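Local coordinates for protein lipase chaperone (PDB 2ES4) that assists the folding of the extracellular lipase during its passage through the periplasm, at residues R110-Q115 against P120-A125; A241-A246 against A255-T260; L71-A74 against R78-R81. One frame throughout, in Å; residues are numbered along the deposited sequence.

How the contacts relate
Contacts 1 and 3 belong to one compact patch near the N-terminal end of the modelled chain, with centres 11 Å apart. Contact 3 comes first along the chain and lies against both helices of contact 1. Gln115 OE1 accepts a hydrogen bond of 2.9 Å from Leu71 N; Glu124 OE2 receives a weak one from Leu79 N, and Glu124 OE1 forms a long, weak ion pair with Arg78 NE. Leu79 CD1 packs 3.6 Å from Ala125 CA. Contact 2 is remote, on the other side of the chain's centre from contact 1, with their nearest atoms about 40 Å apart. Unlike the other two, it has another protein chain of the assembly within reach.

Contact 1: R110-Q115 against P120-A125; sequences REIAAQ and PAQAEA
Gln122 turns its CG anti to the backbone N (chi1 170°) and stays extended beyond it, so that its amide crosses to the flank of Ala113, while Ile112 sets its CG2 branch anti to the backbone N, facing Ala125. The NE2 end of the amide lies over Ala113, 3.5 Å from Ala113 CA and equally close to Ala113 CB; this is a van der Waals contact. At the other end of the same amide, OE1 accepts a hydrogen bond from Gly118 N in the link between the helices, which should hold the amide in this rotation. Both branches of Ile112 settle on one methyl: Ala125 CB is 3.7 Å from Ile112 CG2 and 4.0 Å from Ile112 CD1. Ile112 CG2 also rests 4.0 Å from Gln122 O and brushes Gln122 CG. Ile112 and Ala125 are buried; Phe88 and Phe89 of helix 84-90 pack on the isoleucine, and Leu116 on the alanine. The polar amide lies on a more open flank. The short axes run at 159° with a closest approach of 9.5 Å, isoleucine and glutamine meeting alanines across the gap. Helices 101-116 and 120-137, joined by a few residues, thus form an antiparallel helical hairpin.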
# COMPACT_ATOMS: atom_id res chain seq x y z
N ARG B 110 -4.25 29.90 -7.83
CA ARG B 110 -2.97 30.36 -7.29
C ARG B 110 -1.82 29.49 -7.78
O ARG B 110 -0.76 30.01 -8.14
CB ARG B 110 -3.00 30.37 -5.76
CG ARG B 110 -1.77 30.98 -5.10
CD ARG B 110 -1.96 31.12 -3.60
NE ARG B 110 -0.88 31.88 -2.96
CZ ARG B 110 0.33 31.39 -2.68
NH1 ARG B 110 1.23 32.16 -2.10
NH2 ARG B 110 0.62 30.12 -2.96
N GLU B 111 -2.04 28.17 -7.82
CA GLU B 111 -1.01 27.23 -8.27
C GLU B 111 -0.69 27.42 -9.74
O GLU B 111 0.47 27.39 -10.13
CB GLU B 111 -1.46 25.79 -8.01
CG GLU B 111 -1.69 25.45 -6.55
CD GLU B 111 -0.47 24.86 -5.86
OE1 GLU B 111 0.53 25.57 -5.70
OE2 GLU B 111 -0.53 23.68 -5.47
N ILE B 112 -1.73 27.64 -10.55
CA ILE B 112 -1.56 27.88 -11.98
C ILE B 112 -0.77 29.17 -12.18
O ILE B 112 0.19 29.20 -12.96
CB ILE B 112 -2.92 28.04 -12.70
CG1 ILE B 112 -3.68 26.71 -12.69
CG2 ILE B 112 -2.71 28.51 -14.14
CD1 ILE B 112 -5.07 26.77 -13.29
N ALA B 113 -1.16 30.21 -11.45
CA ALA B 113 -0.51 31.52 -11.52
C ALA B 113 0.96 31.44 -11.13
O ALA B 113 1.80 32.06 -11.76
CB ALA B 113 -1.22 32.51 -10.64
N ALA B 114 1.28 30.64 -10.12
CA ALA B 114 2.66 30.49 -9.66
C ALA B 114 3.59 30.01 -10.78
O ALA B 114 4.71 30.49 -10.91
CB ALA B 114 2.71 29.53 -8.50
N GLN B 115 3.08 29.12 -11.63
CA GLN B 115 3.85 28.58 -12.74
C GLN B 115 3.72 29.36 -14.04
O GLN B 115 4.70 29.56 -14.76
CB GLN B 115 3.45 27.12 -13.00
CG GLN B 115 3.85 26.14 -11.92
CD GLN B 115 3.55 24.70 -12.29
OE1 GLN B 115 3.73 24.29 -13.44
NE2 GLN B 115 3.09 23.92 -11.32
N PRO B 120 -0.18 33.14 -22.04
CA PRO B 120 -1.34 32.52 -22.69
C PRO B 120 -1.69 31.16 -22.08
O PRO B 120 -2.87 30.81 -21.97
CB PRO B 120 -0.86 32.36 -24.13
CG PRO B 120 0.05 33.52 -24.31
CD PRO B 120 0.84 33.50 -23.05
N ALA B 121 -0.66 30.45 -21.62
CA ALA B 121 -0.80 29.15 -20.99
C ALA B 121 -1.68 29.22 -19.74
O ALA B 121 -2.48 28.33 -19.50
CB ALA B 121 0.55 28.58 -20.65
N GLN B 122 -1.54 30.31 -18.97
CA GLN B 122 -2.33 30.51 -17.76
C GLN B 122 -3.82 30.49 -18.05
O GLN B 122 -4.57 29.77 -17.39
CB GLN B 122 -1.96 31.82 -17.07
CG GLN B 122 -2.89 32.22 -15.93
CD GLN B 122 -2.42 33.43 -15.18
OE1 GLN B 122 -2.02 34.44 -15.77
NE2 GLN B 122 -2.46 33.34 -13.86
N ALA B 123 -4.24 31.27 -19.05
CA ALA B 123 -5.64 31.33 -19.45
C ALA B 123 -6.08 29.97 -19.98
O ALA B 123 -7.18 29.51 -19.67
CB ALA B 123 -5.84 32.40 -20.51
N GLU B 124 -5.17 29.32 -20.71
CA GLU B 124 -5.43 28.00 -21.27
C GLU B 124 -5.63 26.99 -20.14
O GLU B 124 -6.59 26.21 -20.17
CB GLU B 124 -4.27 27.56 -22.15
CG GLU B 124 -4.61 26.51 -23.18
CD GLU B 124 -3.41 26.10 -23.99
OE1 GLU B 124 -2.69 26.99 -24.47
OE2 GLU B 124 -3.18 24.88 -24.15
N ALA B 125 -4.77 27.06 -19.12
CA ALA B 125 -4.85 26.18 -17.95
C ALA B 125 -6.14 26.37 -17.19
O ALA B 125 -6.79 25.39 -16.83
CB ALA B 125 -3.66 26.40 -17.05

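Contact 2: A241-A246 against A255-T260; sequences ADLQKA and AQIAQT
Ile257 O, on a residue whose side chain packs against Leu243, meets two groups of Thr260: it accepts a hydrogen bond from Thr260 N at 3.1 Å and lies 3.2 Å from Thr260 OG1. Thr260 OG1 is also 3.2 Å from Gln256 O, and its single proton cannot fully serve both carbonyls. The backbone bond makes a tight turn where the chain leaves helix 250-258, the second element of a helix-loop-helix connection that starts with helix 221-245. Across the junction Leu243 is the sole side chain that its segment contributes, reaching over to Gln256 and Ile257. Gln256 meets it with the aliphatic base of its chain: CG is anti to the backbone N, and a bend at chi2 (53°) carries the amide away from the leucine. The two side chains lie roughly perpendicular, with Leu243 CD2 4.0 Å from Gln256 CG and Leu243 CD1 3.8 Å from Gln256 CB. Met253 also touches Leu243, and Ile240 lies against Ile257. Next to the leucine, Gln244 makes a weak hydrogen bond to a polar side chain of another protein chain. Leu243 and Ile257 run alongside each other in opposing senses, their CD1 methyls meeting at 3.6 Å.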
# COMPACT_ATOMS: atom_id res chain seq x y z
N ALA B 241 17.35 -14.25 -4.90
CA ALA B 241 16.43 -15.01 -4.05
C ALA B 241 16.47 -16.50 -4.35
O ALA B 241 16.50 -17.31 -3.42
CB ALA B 241 15.01 -14.49 -4.21
N ASP B 242 16.55 -16.85 -5.63
CA ASP B 242 16.61 -18.25 -6.05
C ASP B 242 17.86 -18.96 -5.55
O ASP B 242 17.79 -20.11 -5.12
CB ASP B 242 16.53 -18.37 -7.58
CG ASP B 242 15.16 -18.02 -8.14
OD1 ASP B 242 14.14 -18.23 -7.44
OD2 ASP B 242 15.11 -17.52 -9.28
N LEU B 243 18.99 -18.26 -5.56
CA LEU B 243 20.24 -18.83 -5.07
C LEU B 243 20.20 -19.08 -3.57
O LEU B 243 20.74 -20.07 -3.08
CB LEU B 243 21.42 -17.94 -5.43
CG LEU B 243 21.82 -18.02 -6.90
CD1 LEU B 243 22.73 -16.88 -7.25
CD2 LEU B 243 22.49 -19.36 -7.17
N GLN B 244 19.49 -18.21 -2.85
CA GLN B 244 19.34 -18.37 -1.40
C GLN B 244 18.50 -19.60 -1.11
O GLN B 244 18.88 -20.42 -0.27
CB GLN B 244 18.65 -17.16 -0.79
CG GLN B 244 19.43 -15.89 -0.89
CD GLN B 244 18.68 -14.73 -0.28
OE1 GLN B 244 18.59 -14.60 0.94
NE2 GLN B 244 18.17 -13.86 -1.13
N LYS B 245 17.39 -19.75 -1.84
CA LYS B 245 16.49 -20.89 -1.68
C LYS B 245 17.19 -22.21 -2.00
O LYS B 245 16.86 -23.25 -1.41
CB LYS B 245 15.27 -20.74 -2.59
CG LYS B 245 14.31 -19.65 -2.17
CD LYS B 245 13.09 -19.60 -3.08
CE LYS B 245 12.09 -18.55 -2.63
NZ LYS B 245 12.64 -17.17 -2.66
N ALA B 246 18.17 -22.14 -2.89
CA ALA B 246 18.95 -23.31 -3.29
C ALA B 246 20.04 -23.62 -2.26
O ALA B 246 20.69 -24.66 -2.33
CB ALA B 246 19.57 -23.09 -4.66
N ALA B 255 29.85 -16.29 -7.50
CA ALA B 255 30.15 -16.82 -8.83
C ALA B 255 28.99 -16.72 -9.81
O ALA B 255 29.15 -16.19 -10.92
CB ALA B 255 30.62 -18.25 -8.73
N GLN B 256 27.82 -17.18 -9.39
CA GLN B 256 26.64 -17.15 -10.24
C GLN B 256 26.13 -15.74 -10.54
O GLN B 256 25.78 -15.43 -11.68
CB GLN B 256 25.52 -18.00 -9.64
CG GLN B 256 24.29 -18.13 -10.54
CD GLN B 256 24.65 -18.62 -11.94
OE1 GLN B 256 25.33 -19.63 -12.10
NE2 GLN B 256 24.23 -17.86 -12.95
N ILE B 257 26.10 -14.89 -9.52
CA ILE B 257 25.65 -13.52 -9.70
C ILE B 257 26.63 -12.70 -10.53
O ILE B 257 26.22 -11.85 -11.32
CB ILE B 257 25.38 -12.83 -8.35
CG1 ILE B 257 24.24 -13.53 -7.61
CG2 ILE B 257 25.01 -11.36 -8.54
CD1 ILE B 257 22.91 -13.50 -8.34
N ALA B 258 27.92 -12.98 -10.37
CA ALA B 258 28.96 -12.26 -11.12
C ALA B 258 28.82 -12.39 -12.62
O ALA B 258 29.08 -11.43 -13.35
CB ALA B 258 30.33 -12.69 -10.68
N GLN B 259 28.36 -13.55 -13.07
CA GLN B 259 28.19 -13.79 -14.49
C GLN B 259 26.81 -13.43 -15.04
O GLN B 259 26.48 -13.79 -16.18
CB GLN B 259 28.56 -15.23 -14.86
CG GLN B 259 27.73 -16.30 -14.20
CD GLN B 259 28.11 -17.69 -14.65
OE1 GLN B 259 29.27 -18.08 -14.59
NE2 GLN B 259 27.12 -18.45 -15.12
N THR B 260 26.00 -12.75 -14.23
CA THR B 260 24.67 -12.33 -14.67
C THR B 260 24.42 -10.87 -14.33
O THR B 260 24.12 -10.07 -15.22
CB THR B 260 23.56 -13.20 -14.06
OG1 THR B 260 23.68 -13.24 -12.64
CG2 THR B 260 23.60 -14.63 -14.62

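Contact 3: L71-A74 against R78-R81; sequences LPLA and RLAR
Pro72 and Ala80 form the tight part of this contact, whereas Ala74 and Arg78 lie on its exposed side. Ala80 N donates to Pro72 O at 2.8 Å. Pro72 O also has Leu79 CA at 3.3 Å in a CA-H...O contact and the CD2 methyl of Leu79 beside it. Flanking this bond, Pro72 CB packs 3.7 Å from Ala80 CB, and the proline's CG sits 3.5 Å from Ala80 O. A second bond, from Ala74 N to Arg78 O at 2.7 Å, is nearly straight (170° at the hydrogen). Together the two bonds make Leu73 and Leu79 a non-hydrogen-bonded antiparallel pair, an isolated beta bridge with five residues between its partners, in a chaperone whose regular secondary structure is all helical. Leu79 points inward onto Leu116 and Trp176, and Leu71, also buried, packs on Leu116 and Phe88. Leu73 CD2 makes a looser apolar contact with Leu79 CD2 at 4.1 Å, the two side chains meeting at a slant. On the exposed side, Ala74 CB lies 3.4 Å from Arg78 O. Arg78 touches its partner segment through its backbone; its CB points away from 71-74, and the side chain makes no contact with that segment.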
# COMPACT_ATOMS: atom_id res chain seq x y z
N LEU B 71 3.39 21.99 -15.12
CA LEU B 71 2.43 22.05 -16.21
C LEU B 71 3.25 22.02 -17.50
O LEU B 71 4.15 22.85 -17.67
CB LEU B 71 1.60 23.34 -16.15
CG LEU B 71 0.41 23.34 -15.20
CD1 LEU B 71 -0.12 24.74 -15.00
CD2 LEU B 71 -0.69 22.44 -15.75
N PRO B 72 2.99 21.05 -18.39
CA PRO B 72 3.71 20.89 -19.66
C PRO B 72 3.44 21.99 -20.70
O PRO B 72 2.29 22.33 -20.97
CB PRO B 72 3.25 19.52 -20.14
CG PRO B 72 1.85 19.48 -19.68
CD PRO B 72 1.94 20.01 -18.28
N LEU B 73 4.52 22.54 -21.24
CA LEU B 73 4.43 23.60 -22.24
C LEU B 73 4.96 23.13 -23.59
O LEU B 73 6.04 22.56 -23.68
CB LEU B 73 5.21 24.83 -21.78
CG LEU B 73 4.69 25.54 -20.52
CD1 LEU B 73 5.63 26.66 -20.14
CD2 LEU B 73 3.28 26.06 -20.76
N ALA B 74 4.18 23.39 -24.64
CA ALA B 74 4.56 23.02 -26.00
C ALA B 74 5.32 24.17 -26.66
O ALA B 74 5.55 25.21 -26.03
CB ALA B 74 3.33 22.66 -26.82
N ARG B 78 1.84 27.09 -25.77
CA ARG B 78 0.59 26.60 -25.21
C ARG B 78 0.82 25.33 -24.42
O ARG B 78 1.89 24.72 -24.51
CB ARG B 78 -0.43 26.35 -26.32
CG ARG B 78 -0.80 27.59 -27.13
CD ARG B 78 -2.25 27.56 -27.56
NE ARG B 78 -2.63 26.31 -28.21
CZ ARG B 78 -3.87 25.96 -28.51
NH1 ARG B 78 -4.88 26.77 -28.24
NH2 ARG B 78 -4.11 24.80 -29.10
N LEU B 79 -0.18 24.93 -23.64
CA LEU B 79 -0.10 23.72 -22.84
C LEU B 79 0.03 22.48 -23.70
O LEU B 79 -0.76 22.28 -24.63
CB LEU B 79 -1.32 23.57 -21.94
CG LEU B 79 -1.51 24.53 -20.78
CD1 LEU B 79 -2.82 24.21 -20.12
CD2 LEU B 79 -0.37 24.39 -19.79
N ALA B 80 1.07 21.69 -23.42
CA ALA B 80 1.29 20.44 -24.15
C ALA B 80 0.16 19.50 -23.77
O ALA B 80 -0.08 19.28 -22.58
CB ALA B 80 2.63 19.84 -23.78
N ARG B 81 -0.56 19.02 -24.77
CA ARG B 81 -1.68 18.12 -24.53
C ARG B 81 -1.27 16.72 -24.09
O ARG B 81 -1.37 15.76 -24.85
CB ARG B 81 -2.62 18.07 -25.73
CG ARG B 81 -3.33 19.38 -25.98
CD ARG B 81 -4.41 19.25 -27.03
NE ARG B 81 -5.26 20.44 -27.07
CZ ARG B 81 -6.32 20.58 -27.85
NH1 ARG B 81 -6.68 19.60 -28.67
NH2 ARG B 81 -7.05 21.69 -27.80